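Long-range contacts in homoprotocatechuate 2,3-dioxygenase (Brevibacterium fuscum, PDB 4Z6M), which catalyses the iron(II)-dependent, oxygen-consuming extradiol cleavage of the aromatic ring of homoprotocatechuate: residues K75-R80 with L122-E127; G98-R103 with L312-N317; G69-L74 with A308-D313; A21-T26 with H62-T67; F156-P161 with T202-G207. The protein carries 1 engineered substitution. All coordinates share one frame; numbering follows the deposited sequence.

Interaction 1. Residues K75-R80 with L122-E127; sequences KAMAFR and LGFPYE
M77, A78 and F79 run parallel to P125, Y126 and E127 as neighbouring strands of one sheet. Backbone bonds alternate: M77 N gives a nearly straight bond to P125 O (2.9 Å), M77 O receives E127 N (2.9 Å), and F79 N reaches E127 O (2.8 Å). Aromatic packing fills the side carrying M77 and Y126. The F79 ring turns its edge to Y126 in a T-shaped stack, planes 63° apart, with F79 CE2 3.6 Å above the middle of the phenol ring. The M77 sulfur instead meets the rim of that ring in a Met-aromatic contact, M77 SD lying 3.5 Å from Y126 CE1. M77 CG, set between its backbone N and carbonyl carbon (chi1 46°), lies 3.4 Å from Y126 CD1. F124 approaches the same sulfur obliquely. On the opposite side A78 CB rests on E127 CB at 3.8 Å, while the E127 carboxylate is held by R117 and Y20. In the βαβββ modules of the vicinal oxygen chelate fold, first and last strands pair this way; here strand 73-81 lies between 15-25 and 125-129, and strand 152-160 packs on M77 through F156 and Q158, whose OE1 is hydrogen-bonded to Y126 OH.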
# COMPACT_ATOMS: atom_id res chain seq x y z
N LYS A 75 24.39 -8.39 -24.62
CA LYS A 75 24.60 -8.25 -26.06
C LYS A 75 24.33 -6.84 -26.57
O LYS A 75 25.06 -6.35 -27.44
CB LYS A 75 23.77 -9.29 -26.83
CG LYS A 75 24.03 -9.34 -28.32
CD LYS A 75 23.56 -10.63 -28.95
CE LYS A 75 23.81 -10.56 -30.46
NZ LYS A 75 23.90 -11.91 -31.06
N ALA A 76 23.32 -6.17 -26.00
CA ALA A 76 23.02 -4.79 -26.40
C ALA A 76 22.15 -4.13 -25.37
O ALA A 76 21.23 -4.75 -24.83
CB ALA A 76 22.31 -4.75 -27.74
N MET A 77 22.47 -2.86 -25.11
CA MET A 77 21.58 -1.99 -24.35
C MET A 77 21.06 -0.93 -25.29
O MET A 77 21.84 -0.23 -25.93
CB MET A 77 22.30 -1.41 -23.12
CG MET A 77 23.67 -0.87 -23.34
SD MET A 77 24.67 -0.66 -21.84
CE MET A 77 23.56 -0.09 -20.75
N ALA A 78 19.73 -0.88 -25.45
CA ALA A 78 19.10 -0.13 -26.52
C ALA A 78 18.36 1.07 -25.98
O ALA A 78 17.61 0.96 -24.99
CB ALA A 78 18.14 -1.01 -27.30
N PHE A 79 18.54 2.19 -26.67
CA PHE A 79 17.84 3.43 -26.41
C PHE A 79 17.00 3.79 -27.62
O PHE A 79 17.47 3.67 -28.75
CB PHE A 79 18.84 4.55 -26.16
CG PHE A 79 19.74 4.30 -24.99
CD1 PHE A 79 19.38 4.68 -23.72
CD2 PHE A 79 20.96 3.66 -25.16
CE1 PHE A 79 20.21 4.45 -22.63
CE2 PHE A 79 21.81 3.42 -24.07
CZ PHE A 79 21.42 3.80 -22.80
N ARG A 80 15.75 4.17 -27.38
CA ARG A 80 14.91 4.68 -28.46
C ARG A 80 15.20 6.16 -28.70
O ARG A 80 15.39 6.92 -27.75
CB ARG A 80 13.44 4.44 -28.18
CG ARG A 80 12.59 4.52 -29.43
CD ARG A 80 11.13 4.18 -29.22
NE ARG A 80 10.48 4.09 -30.50
CZ ARG A 80 9.19 4.31 -30.74
NH1 ARG A 80 8.34 4.62 -29.77
NH2 ARG A 80 8.76 4.23 -31.98
N LEU A 122 33.31 3.53 -24.08
CA LEU A 122 33.52 2.79 -22.84
C LEU A 122 33.46 1.28 -23.02
O LEU A 122 33.52 0.53 -22.04
CB LEU A 122 32.50 3.21 -21.77
CG LEU A 122 32.43 4.72 -21.47
CD1 LEU A 122 31.36 5.00 -20.41
CD2 LEU A 122 33.79 5.27 -21.06
N GLY A 123 33.31 0.84 -24.26
CA GLY A 123 33.30 -0.60 -24.57
C GLY A 123 31.93 -1.26 -24.53
O GLY A 123 31.85 -2.49 -24.58
N PHE A 124 30.87 -0.46 -24.44
CA PHE A 124 29.53 -1.01 -24.28
C PHE A 124 28.81 -1.09 -25.62
O PHE A 124 28.94 -0.21 -26.46
CB PHE A 124 28.70 -0.18 -23.30
CG PHE A 124 29.09 -0.37 -21.88
CD1 PHE A 124 30.11 0.39 -21.34
CD2 PHE A 124 28.47 -1.32 -21.09
CE1 PHE A 124 30.50 0.20 -20.03
CE2 PHE A 124 28.87 -1.52 -19.78
CZ PHE A 124 29.87 -0.73 -19.25
N PRO A 125 28.01 -2.15 -25.79
CA PRO A 125 27.23 -2.34 -27.01
C PRO A 125 25.92 -1.57 -26.88
O PRO A 125 24.94 -2.08 -26.32
CB PRO A 125 27.02 -3.85 -27.06
CG PRO A 125 27.03 -4.28 -25.64
CD PRO A 125 27.97 -3.34 -24.92
N TYR A 126 25.91 -0.35 -27.39
CA TYR A 126 24.70 0.47 -27.42
C TYR A 126 23.94 0.23 -28.72
O TYR A 126 24.55 0.09 -29.77
CB TYR A 126 25.05 1.95 -27.31
CG TYR A 126 25.26 2.53 -25.93
CD1 TYR A 126 25.37 1.76 -24.77
CD2 TYR A 126 25.27 3.91 -25.78
CE1 TYR A 126 25.50 2.36 -23.51
CE2 TYR A 126 25.40 4.51 -24.53
CZ TYR A 126 25.53 3.73 -23.40
OH TYR A 126 25.61 4.33 -22.17
N GLU A 127 22.60 0.22 -28.64
CA GLU A 127 21.76 0.29 -29.83
C GLU A 127 20.92 1.57 -29.80
O GLU A 127 20.42 1.96 -28.75
CB GLU A 127 20.83 -0.92 -29.96
CG GLU A 127 19.98 -0.88 -31.23
CD GLU A 127 19.08 -2.09 -31.40
OE1 GLU A 127 19.57 -3.16 -31.88
OE2 GLU A 127 17.88 -1.97 -31.05

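Interaction 2. Residues G98-R103 with L312-N317; sequences GCRTER and LDLDGN
R100 and D315 meet in a two-pronged salt bridge, the tight end of this surface contact. R100 NH2 reaches D315 OD1 at 2.7 Å in the guanidinium plane, with an N-H...O angle of 175°; R100 NH1 takes D315 OD2 at 2.9 Å, slightly tilted from that plane. The two planar groups are turned 48° apart, and both nitrogens approach from above the carboxylate plane. L314 covers one face of the guanidinium, CB over its centre and 3.8 Å from R100 CZ; the two side chains slide past each other in opposite directions, bringing L314 CD1 to R100 CG at 4.0 Å. What presents L314 and D315 together is a type I turn from D313 to G316, braced by an Asx turn in which D313 OD1 accepts D315 N at 2.9 Å and, from the opposite face of its plane, N317 N. E119, on adjacent strand 115-119, ties in both R100 NH1 and L314 N. Toward E102 the packing becomes loose. Its CB grazes L314 CD1 at 4.1 Å, and its carboxylate crosses to the turn through a water that donates to E102 OE1 and to L314 O (2.9 Å), while E102 OE2 is engaged by R104.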
# COMPACT_ATOMS: atom_id res chain seq x y z
N GLY A 98 35.09 7.68 -33.76
CA GLY A 98 35.99 6.60 -34.14
C GLY A 98 35.57 5.24 -33.63
O GLY A 98 36.43 4.34 -33.47
N CYS A 99 34.27 5.07 -33.38
CA CYS A 99 33.77 3.84 -32.83
C CYS A 99 33.29 2.95 -33.96
O CYS A 99 32.79 3.42 -35.00
CB CYS A 99 32.61 4.10 -31.89
SG CYS A 99 33.08 4.96 -30.38
N ARG A 100 33.41 1.66 -33.74
CA ARG A 100 32.78 0.70 -34.62
C ARG A 100 31.26 0.80 -34.58
O ARG A 100 30.70 0.87 -33.49
CB ARG A 100 33.20 -0.69 -34.26
CG ARG A 100 32.62 -1.70 -35.21
CD ARG A 100 33.08 -3.05 -34.77
NE ARG A 100 32.60 -4.11 -35.65
CZ ARG A 100 32.75 -5.40 -35.36
NH1 ARG A 100 33.35 -5.76 -34.22
NH2 ARG A 100 32.31 -6.31 -36.21
N THR A 101 30.65 0.79 -35.77
CA THR A 101 29.22 0.87 -35.91
C THR A 101 28.75 -0.23 -36.85
O THR A 101 29.48 -0.68 -37.74
CB THR A 101 28.78 2.24 -36.45
OG1 THR A 101 29.27 2.45 -37.77
CG2 THR A 101 29.30 3.36 -35.56
N GLU A 102 27.50 -0.65 -36.65
CA GLU A 102 26.85 -1.57 -37.55
C GLU A 102 25.38 -1.18 -37.66
O GLU A 102 24.70 -1.04 -36.65
CB GLU A 102 26.96 -3.01 -37.04
CG GLU A 102 26.30 -3.99 -38.01
CD GLU A 102 26.48 -5.46 -37.66
OE1 GLU A 102 27.20 -5.76 -36.66
OE2 GLU A 102 25.89 -6.30 -38.39
N ARG A 103 24.93 -0.99 -38.90
CA ARG A 103 23.57 -0.50 -39.18
C ARG A 103 22.79 -1.60 -39.90
O ARG A 103 23.25 -2.13 -40.93
CB ARG A 103 23.67 0.73 -40.08
CG ARG A 103 22.36 1.34 -40.52
CD ARG A 103 21.86 2.29 -39.47
NE ARG A 103 20.69 3.08 -39.87
CZ ARG A 103 20.69 4.35 -40.27
NH1 ARG A 103 21.80 5.05 -40.41
NH2 ARG A 103 19.53 4.94 -40.53
N LEU A 312 29.34 -7.99 -24.56
CA LEU A 312 29.86 -8.44 -25.86
C LEU A 312 30.19 -7.28 -26.76
O LEU A 312 29.57 -6.22 -26.69
CB LEU A 312 28.85 -9.34 -26.57
CG LEU A 312 28.38 -10.56 -25.76
CD1 LEU A 312 27.46 -11.43 -26.59
CD2 LEU A 312 29.56 -11.38 -25.24
N ASP A 313 31.18 -7.49 -27.64
CA ASP A 313 31.40 -6.63 -28.77
C ASP A 313 30.47 -7.03 -29.93
O ASP A 313 29.62 -7.93 -29.79
CB ASP A 313 32.91 -6.66 -29.14
CG ASP A 313 33.38 -7.98 -29.74
OD1 ASP A 313 32.56 -8.79 -30.24
OD2 ASP A 313 34.61 -8.23 -29.67
N LEU A 314 30.58 -6.35 -31.07
CA LEU A 314 29.64 -6.54 -32.16
C LEU A 314 29.85 -7.85 -32.93
O LEU A 314 29.02 -8.22 -33.77
CB LEU A 314 29.68 -5.35 -33.11
CG LEU A 314 29.16 -4.04 -32.53
CD1 LEU A 314 29.16 -2.96 -33.60
CD2 LEU A 314 27.77 -4.17 -31.91
N ASP A 315 30.96 -8.54 -32.65
CA ASP A 315 31.22 -9.89 -33.18
C ASP A 315 30.79 -11.01 -32.23
O ASP A 315 30.95 -12.19 -32.53
CB ASP A 315 32.71 -10.07 -33.44
CG ASP A 315 33.25 -9.09 -34.43
OD1 ASP A 315 32.63 -8.92 -35.49
OD2 ASP A 315 34.30 -8.49 -34.14
N GLY A 316 30.25 -10.64 -31.07
CA GLY A 316 29.73 -11.61 -30.12
C GLY A 316 30.74 -12.14 -29.15
O GLY A 316 30.48 -13.11 -28.45
N ASN A 317 31.90 -11.49 -29.09
CA ASN A 317 32.94 -11.89 -28.16
C ASN A 317 32.98 -10.99 -26.94
O ASN A 317 32.64 -9.80 -27.00
CB ASN A 317 34.30 -11.86 -28.86
CG ASN A 317 34.33 -12.76 -30.09
OD1 ASN A 317 33.93 -13.91 -30.03
ND2 ASN A 317 34.73 -12.22 -31.22
O HOH W 1 26.37 -7.16 -33.92

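Interaction 3. Residues G69-L74 with A308-D313; sequences GPVAAL and ASKVLD
L74 is bracketed by K310 and L312 in a single backbone bridge, L74 N bonding to K310 O and L312 N to L74 O, each at 2.8 Å. A73 CB is pressed against L312 CD2 at 3.5 Å, while L74 and V311 lie side by side and point the same way, L74 CB and V311 CG1 being 4.0 Å apart. At the outer end V71 crosses the K310 chain at about a right angle; V71 CG1, anti to its backbone N (chi1 178°), touches K310 CD at 3.8 Å. Two waters bridge A72 O to K310: one, 2.7 Å from A72 O, accepts from K310 N, the other weakly from K310 NZ. The contact fastens the loop after helix 302-306 to the start of strand 73-81, the first strand of the second βαβββ module in the N-terminal half; P125 packs against both L74 and V311. Chemically the contact grades from a buried apolar end, where direct backbone hydrogen bonds join the two segments, to an exposed end where A72 O is satisfied by water and the lysine lends mostly its hydrocarbon chain.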
# COMPACT_ATOMS: atom_id res chain seq x y z
N GLY A 69 22.92 -18.43 -25.77
CA GLY A 69 24.29 -18.44 -26.28
C GLY A 69 25.24 -19.08 -25.31
O GLY A 69 24.84 -19.54 -24.26
N PRO A 70 26.53 -19.16 -25.69
CA PRO A 70 27.45 -19.96 -24.91
C PRO A 70 27.96 -19.30 -23.63
O PRO A 70 28.29 -20.01 -22.67
CB PRO A 70 28.60 -20.21 -25.89
CG PRO A 70 28.53 -19.09 -26.88
CD PRO A 70 27.07 -18.78 -27.01
N VAL A 71 28.00 -17.97 -23.62
CA VAL A 71 28.54 -17.21 -22.51
C VAL A 71 27.53 -16.12 -22.16
O VAL A 71 27.23 -15.23 -22.97
CB VAL A 71 29.91 -16.57 -22.85
CG1 VAL A 71 30.44 -15.73 -21.69
CG2 VAL A 71 30.91 -17.67 -23.19
N ALA A 72 27.03 -16.17 -20.94
CA ALA A 72 26.10 -15.15 -20.46
C ALA A 72 26.75 -13.77 -20.42
O ALA A 72 27.87 -13.61 -19.94
CB ALA A 72 25.61 -15.51 -19.07
N ALA A 73 26.05 -12.78 -20.97
CA ALA A 73 26.62 -11.46 -21.22
C ALA A 73 25.55 -10.49 -21.69
O ALA A 73 24.51 -10.94 -22.20
CB ALA A 73 27.73 -11.53 -22.26
N LEU A 74 25.79 -9.19 -21.55
CA LEU A 74 24.99 -8.19 -22.25
C LEU A 74 25.37 -8.18 -23.74
O LEU A 74 26.54 -8.00 -24.07
CB LEU A 74 25.25 -6.81 -21.65
CG LEU A 74 24.59 -5.64 -22.41
CD1 LEU A 74 23.08 -5.63 -22.22
CD2 LEU A 74 25.19 -4.31 -22.03
N ALA A 308 29.39 -8.29 -11.64
CA ALA A 308 28.62 -7.65 -12.72
C ALA A 308 28.79 -8.51 -13.98
O ALA A 308 29.69 -9.33 -14.06
CB ALA A 308 29.09 -6.21 -12.97
N SER A 309 27.93 -8.29 -14.96
CA SER A 309 27.90 -9.13 -16.15
C SER A 309 28.92 -8.71 -17.22
O SER A 309 29.12 -7.54 -17.46
CB SER A 309 26.51 -9.12 -16.78
OG SER A 309 25.52 -9.59 -15.87
N LYS A 310 29.48 -9.71 -17.91
CA LYS A 310 30.25 -9.48 -19.12
C LYS A 310 29.43 -8.74 -20.16
O LYS A 310 28.18 -8.86 -20.16
CB LYS A 310 30.70 -10.82 -19.69
CG LYS A 310 31.57 -11.64 -18.75
CD LYS A 310 31.73 -13.10 -19.22
CE LYS A 310 32.24 -13.99 -18.10
NZ LYS A 310 32.50 -15.37 -18.56
N VAL A 311 30.09 -8.02 -21.06
CA VAL A 311 29.43 -7.44 -22.21
C VAL A 311 30.11 -7.91 -23.49
O VAL A 311 31.30 -8.18 -23.50
CB VAL A 311 29.34 -5.89 -22.18
CG1 VAL A 311 28.91 -5.42 -20.81
CG2 VAL A 311 30.62 -5.21 -22.62
N LEU A 312 29.34 -7.99 -24.56
CA LEU A 312 29.86 -8.44 -25.86
C LEU A 312 30.19 -7.28 -26.76
O LEU A 312 29.57 -6.22 -26.69
CB LEU A 312 28.85 -9.34 -26.57
CG LEU A 312 28.38 -10.56 -25.76
CD1 LEU A 312 27.46 -11.43 -26.59
CD2 LEU A 312 29.56 -11.38 -25.24
N ASP A 313 31.18 -7.49 -27.64
CA ASP A 313 31.40 -6.63 -28.77
C ASP A 313 30.47 -7.03 -29.93
O ASP A 313 29.62 -7.93 -29.79
CB ASP A 313 32.91 -6.66 -29.14
CG ASP A 313 33.38 -7.98 -29.74
OD1 ASP A 313 32.56 -8.79 -30.24
OD2 ASP A 313 34.61 -8.23 -29.67
O HOH W 2 28.00 -12.24 -17.57
O HOH W 3 29.37 -15.40 -18.42

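Interaction 4. Residues A21-T26 with H62-T67; sequences AELVVT and HNLVLT
A21 to V25 pair in parallel with L64 to T67, the first and last strands of a βαβββ module, the building unit of the vicinal oxygen chelate fold. Backbone bonds run in alternation: V65 N to A21 O, L23 N to V65 O at 2.8 Å, T67 N to L23 O at 2.9 Å, and V25 N to T67 O. A longer one, A21 N to N63 O (3.2 Å), starts the series. On the side bearing A21, L23, L64 and L66 the contact is apolar: L64 CD1 lies 3.9 Å from L23 CD1, and Y35 of helix 28-38 covers the leucines. The other side, with V65 and V24, also carries the polar pair E22 and T67. E22 extends fully, its CG anti to the backbone N (chi1 -176°), past V65 CB, which lies 4.0 Å from E22 CG. E22 OE2 accepts the T67 hydroxyl on its anti lone pair, T67 OG1 being 2.7 Å away. R117 forms a salt bridge with E22 OE1, and Q50 NE2 bonds to T67 OG1. Both carboxylate oxygens of this buried glutamate are therefore engaged, and the adjacent arginine would be expected to favour its charged form, with the threonine hydroxyl as donor.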
# COMPACT_ATOMS: atom_id res chain seq x y z
N ALA A 21 16.99 -4.24 -23.16
CA ALA A 21 18.29 -4.90 -23.18
C ALA A 21 18.15 -6.27 -23.84
O ALA A 21 17.15 -6.94 -23.67
CB ALA A 21 18.88 -5.06 -21.79
N GLU A 22 19.21 -6.68 -24.54
CA GLU A 22 19.36 -8.05 -25.02
C GLU A 22 20.44 -8.72 -24.17
O GLU A 22 21.60 -8.28 -24.18
CB GLU A 22 19.74 -8.08 -26.51
CG GLU A 22 19.81 -9.50 -27.04
CD GLU A 22 20.17 -9.62 -28.50
OE1 GLU A 22 20.52 -8.61 -29.16
OE2 GLU A 22 20.06 -10.77 -29.02
N LEU A 23 20.03 -9.73 -23.40
CA LEU A 23 20.91 -10.53 -22.57
C LEU A 23 21.10 -11.90 -23.19
O LEU A 23 20.13 -12.56 -23.54
CB LEU A 23 20.33 -10.69 -21.16
CG LEU A 23 20.09 -9.41 -20.35
CD1 LEU A 23 19.45 -9.78 -19.02
CD2 LEU A 23 21.38 -8.64 -20.11
N VAL A 24 22.36 -12.34 -23.25
CA VAL A 24 22.65 -13.73 -23.58
C VAL A 24 22.55 -14.54 -22.31
O VAL A 24 23.08 -14.17 -21.26
CB VAL A 24 24.03 -13.90 -24.25
CG1 VAL A 24 24.29 -15.36 -24.55
CG2 VAL A 24 24.08 -13.07 -25.54
N VAL A 25 21.82 -15.65 -22.42
CA VAL A 25 21.58 -16.59 -21.33
C VAL A 25 21.98 -17.99 -21.77
O VAL A 25 21.98 -18.28 -22.95
CB VAL A 25 20.10 -16.57 -20.87
CG1 VAL A 25 19.72 -15.17 -20.42
CG2 VAL A 25 19.16 -17.08 -21.97
N THR A 26 22.34 -18.85 -20.82
CA THR A 26 22.91 -20.16 -21.16
C THR A 26 21.88 -21.27 -21.25
O THR A 26 22.09 -22.25 -21.98
CB THR A 26 24.02 -20.60 -20.17
OG1 THR A 26 23.53 -20.62 -18.83
CG2 THR A 26 25.25 -19.68 -20.32
N HIS A 62 9.17 -4.94 -27.02
CA HIS A 62 9.77 -5.61 -25.88
C HIS A 62 10.65 -4.65 -25.08
O HIS A 62 11.08 -3.61 -25.58
CB HIS A 62 10.60 -6.80 -26.33
CG HIS A 62 11.65 -6.43 -27.32
ND1 HIS A 62 11.49 -6.62 -28.68
CD2 HIS A 62 12.86 -5.85 -27.16
CE1 HIS A 62 12.56 -6.18 -29.31
NE2 HIS A 62 13.41 -5.70 -28.41
N ASN A 63 10.90 -5.05 -23.85
CA ASN A 63 11.87 -4.41 -22.96
C ASN A 63 13.08 -5.31 -22.67
O ASN A 63 14.08 -4.83 -22.09
CB ASN A 63 11.25 -4.02 -21.64
CG ASN A 63 10.13 -3.01 -21.78
OD1 ASN A 63 9.01 -3.26 -21.31
ND2 ASN A 63 10.41 -1.88 -22.40
N LEU A 64 12.98 -6.59 -22.99
CA LEU A 64 14.03 -7.54 -22.65
C LEU A 64 14.01 -8.65 -23.68
O LEU A 64 12.96 -9.23 -23.94
CB LEU A 64 13.83 -8.09 -21.24
CG LEU A 64 14.91 -8.97 -20.66
CD1 LEU A 64 16.22 -8.21 -20.49
CD2 LEU A 64 14.46 -9.52 -19.31
N VAL A 65 15.16 -8.92 -24.29
CA VAL A 65 15.34 -10.07 -25.17
C VAL A 65 16.32 -11.01 -24.50
O VAL A 65 17.45 -10.61 -24.18
CB VAL A 65 15.87 -9.65 -26.56
CG1 VAL A 65 15.91 -10.88 -27.48
CG2 VAL A 65 14.98 -8.59 -27.16
N LEU A 66 15.90 -12.25 -24.28
CA LEU A 66 16.78 -13.29 -23.78
C LEU A 66 17.20 -14.13 -24.99
O LEU A 66 16.35 -14.69 -25.69
CB LEU A 66 16.07 -14.18 -22.77
CG LEU A 66 15.36 -13.46 -21.62
CD1 LEU A 66 14.63 -14.47 -20.75
CD2 LEU A 66 16.34 -12.60 -20.83
N THR A 67 18.50 -14.20 -25.25
CA THR A 67 19.05 -14.90 -26.41
C THR A 67 19.94 -16.02 -25.91
O THR A 67 20.87 -15.79 -25.17
CB THR A 67 19.83 -13.93 -27.32
OG1 THR A 67 18.94 -12.95 -27.86
CG2 THR A 67 20.53 -14.65 -28.45

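Interaction 5. Residues F156-P161 with T202-G207; sequences FNQVTP and TALTGG
Q158 and N157 face T202 to T205 across two parallel strands, the first and last of a βαβββ module in the half of the protein that binds iron. The backbone is satisfied in alternation: Q158 N gives to A203 O, Q158 O receives T205 N (2.8 Å), and T160 N gives to T205 O (3.0 Å). The next bond, G207 N to T160 O, is longer, at 3.1 Å. Beyond it the P161 nitrogen has no hydrogen to offer G207 O. Two side-chain bonds flank the backbone series. N157 OD1 accepts the T205 hydroxyl, T205 OG1 lying 2.7 Å away in the amide plane on a lone pair, and the two side chains cross at about a right angle. N157 ND2, which touches A203 CB, gives a weak bond to a water that donates to L204 O. Q158 OE1 accepts the T202 hydroxyl from T202 OG1 at 2.8 Å and is also bonded by Y126 OH, so this buried amide oxygen has two partners. The N157 side chain comes within about 4 Å of the iron(II), whose protein ligands are H155, H214 and E267, and its backbone bonds to H213 and H214; the T205 bond probably steadies the orientation of its amide. L204 CD2 touches T160 CG2 on the other side. At the far end V159 CG1, anti to its backbone N (chi1 -172°), presses on G207 CA at 3.4 Å.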
# COMPACT_ATOMS: atom_id res chain seq x y z
N PHE A 156 19.35 1.29 -17.06
CA PHE A 156 20.52 0.43 -17.01
C PHE A 156 21.52 1.00 -16.03
O PHE A 156 21.49 2.19 -15.70
CB PHE A 156 21.21 0.38 -18.39
CG PHE A 156 20.27 0.10 -19.55
CD1 PHE A 156 19.44 -1.02 -19.56
CD2 PHE A 156 20.23 0.97 -20.63
CE1 PHE A 156 18.63 -1.28 -20.65
CE2 PHE A 156 19.41 0.71 -21.72
CZ PHE A 156 18.61 -0.40 -21.71
N ASN A 157 22.47 0.17 -15.61
CA ASN A 157 23.59 0.64 -14.81
C ASN A 157 24.85 -0.10 -15.27
O ASN A 157 24.84 -1.32 -15.35
CB ASN A 157 23.32 0.43 -13.32
CG ASN A 157 24.38 1.05 -12.43
OD1 ASN A 157 25.56 0.73 -12.53
ND2 ASN A 157 23.95 1.95 -11.54
N GLN A 158 25.88 0.68 -15.63
CA GLN A 158 27.13 0.20 -16.25
C GLN A 158 28.29 0.33 -15.28
O GLN A 158 28.44 1.37 -14.63
CB GLN A 158 27.41 1.08 -17.45
CG GLN A 158 26.30 1.11 -18.48
CD GLN A 158 26.52 2.13 -19.56
OE1 GLN A 158 25.63 2.88 -19.93
NE2 GLN A 158 27.73 2.17 -20.08
N VAL A 159 29.14 -0.68 -15.21
CA VAL A 159 30.38 -0.58 -14.46
C VAL A 159 31.50 -0.16 -15.41
O VAL A 159 31.73 -0.80 -16.44
CB VAL A 159 30.77 -1.91 -13.77
CG1 VAL A 159 31.96 -1.69 -12.86
CG2 VAL A 159 29.62 -2.55 -13.01
N THR A 160 32.21 0.90 -15.03
CA THR A 160 33.25 1.48 -15.88
C THR A 160 34.36 2.02 -14.95
O THR A 160 34.07 2.50 -13.86
CB THR A 160 32.66 2.57 -16.83
OG1 THR A 160 33.58 2.85 -17.89
CG2 THR A 160 32.34 3.86 -16.11
N PRO A 161 35.64 1.93 -15.37
CA PRO A 161 36.71 2.23 -14.38
C PRO A 161 36.91 3.71 -14.08
O PRO A 161 37.36 4.04 -12.99
CB PRO A 161 37.96 1.61 -15.00
CG PRO A 161 37.62 1.49 -16.45
CD PRO A 161 36.15 1.21 -16.54
N THR A 202 20.55 5.73 -17.75
CA THR A 202 21.69 4.90 -17.47
C THR A 202 22.46 5.53 -16.34
O THR A 202 22.14 6.63 -15.88
CB THR A 202 22.54 4.57 -18.72
OG1 THR A 202 23.35 3.43 -18.42
CG2 THR A 202 23.38 5.76 -19.16
N ALA A 203 23.40 4.78 -15.82
CA ALA A 203 24.15 5.19 -14.64
C ALA A 203 25.50 4.52 -14.73
O ALA A 203 25.64 3.47 -15.36
CB ALA A 203 23.41 4.81 -13.36
N LEU A 204 26.48 5.12 -14.07
CA LEU A 204 27.85 4.61 -14.06
C LEU A 204 28.23 4.30 -12.62
O LEU A 204 28.09 5.14 -11.71
CB LEU A 204 28.81 5.64 -14.64
CG LEU A 204 28.57 6.12 -16.06
CD1 LEU A 204 29.61 7.17 -16.43
CD2 LEU A 204 28.53 4.96 -17.04
N THR A 205 28.71 3.09 -12.43
CA THR A 205 29.26 2.59 -11.17
C THR A 205 30.75 2.36 -11.39
O THR A 205 31.14 1.63 -12.31
CB THR A 205 28.59 1.28 -10.74
OG1 THR A 205 27.17 1.51 -10.56
CG2 THR A 205 29.18 0.76 -9.46
N GLY A 206 31.58 2.99 -10.57
CA GLY A 206 33.01 2.79 -10.71
C GLY A 206 33.42 1.37 -10.42
O GLY A 206 33.03 0.78 -9.40
N GLY A 207 34.20 0.79 -11.33
CA GLY A 207 34.68 -0.56 -11.14
C GLY A 207 35.35 -1.06 -12.41
O GLY A 207 35.40 -0.36 -13.43
O HOH W 4 25.45 4.78 -10.52

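Along the chain interaction 4 closes before interaction 1 opens, and interaction 1 before interaction 5; interactions 2 and 3 bring the 308-317 loop back to the first half, both enclosing interaction 5 and interaction 3 also interaction 1. Interactions 1 and 4 lie in one mixed sheet, centres about 12 Å apart, joined because strands 15-25 and 73-81 are neighbours. Interaction 5 belongs to the second, iron-binding sheet, its centre about 13 Å from that of interaction 1; the sheets pack through M77, F124, Y126, F156 and Q158. Interactions 2 and 3 share L312 and D313, centres about 14 Å apart. The metal-bearing half is thus backed by the other sheet, which the loop clasps at two places.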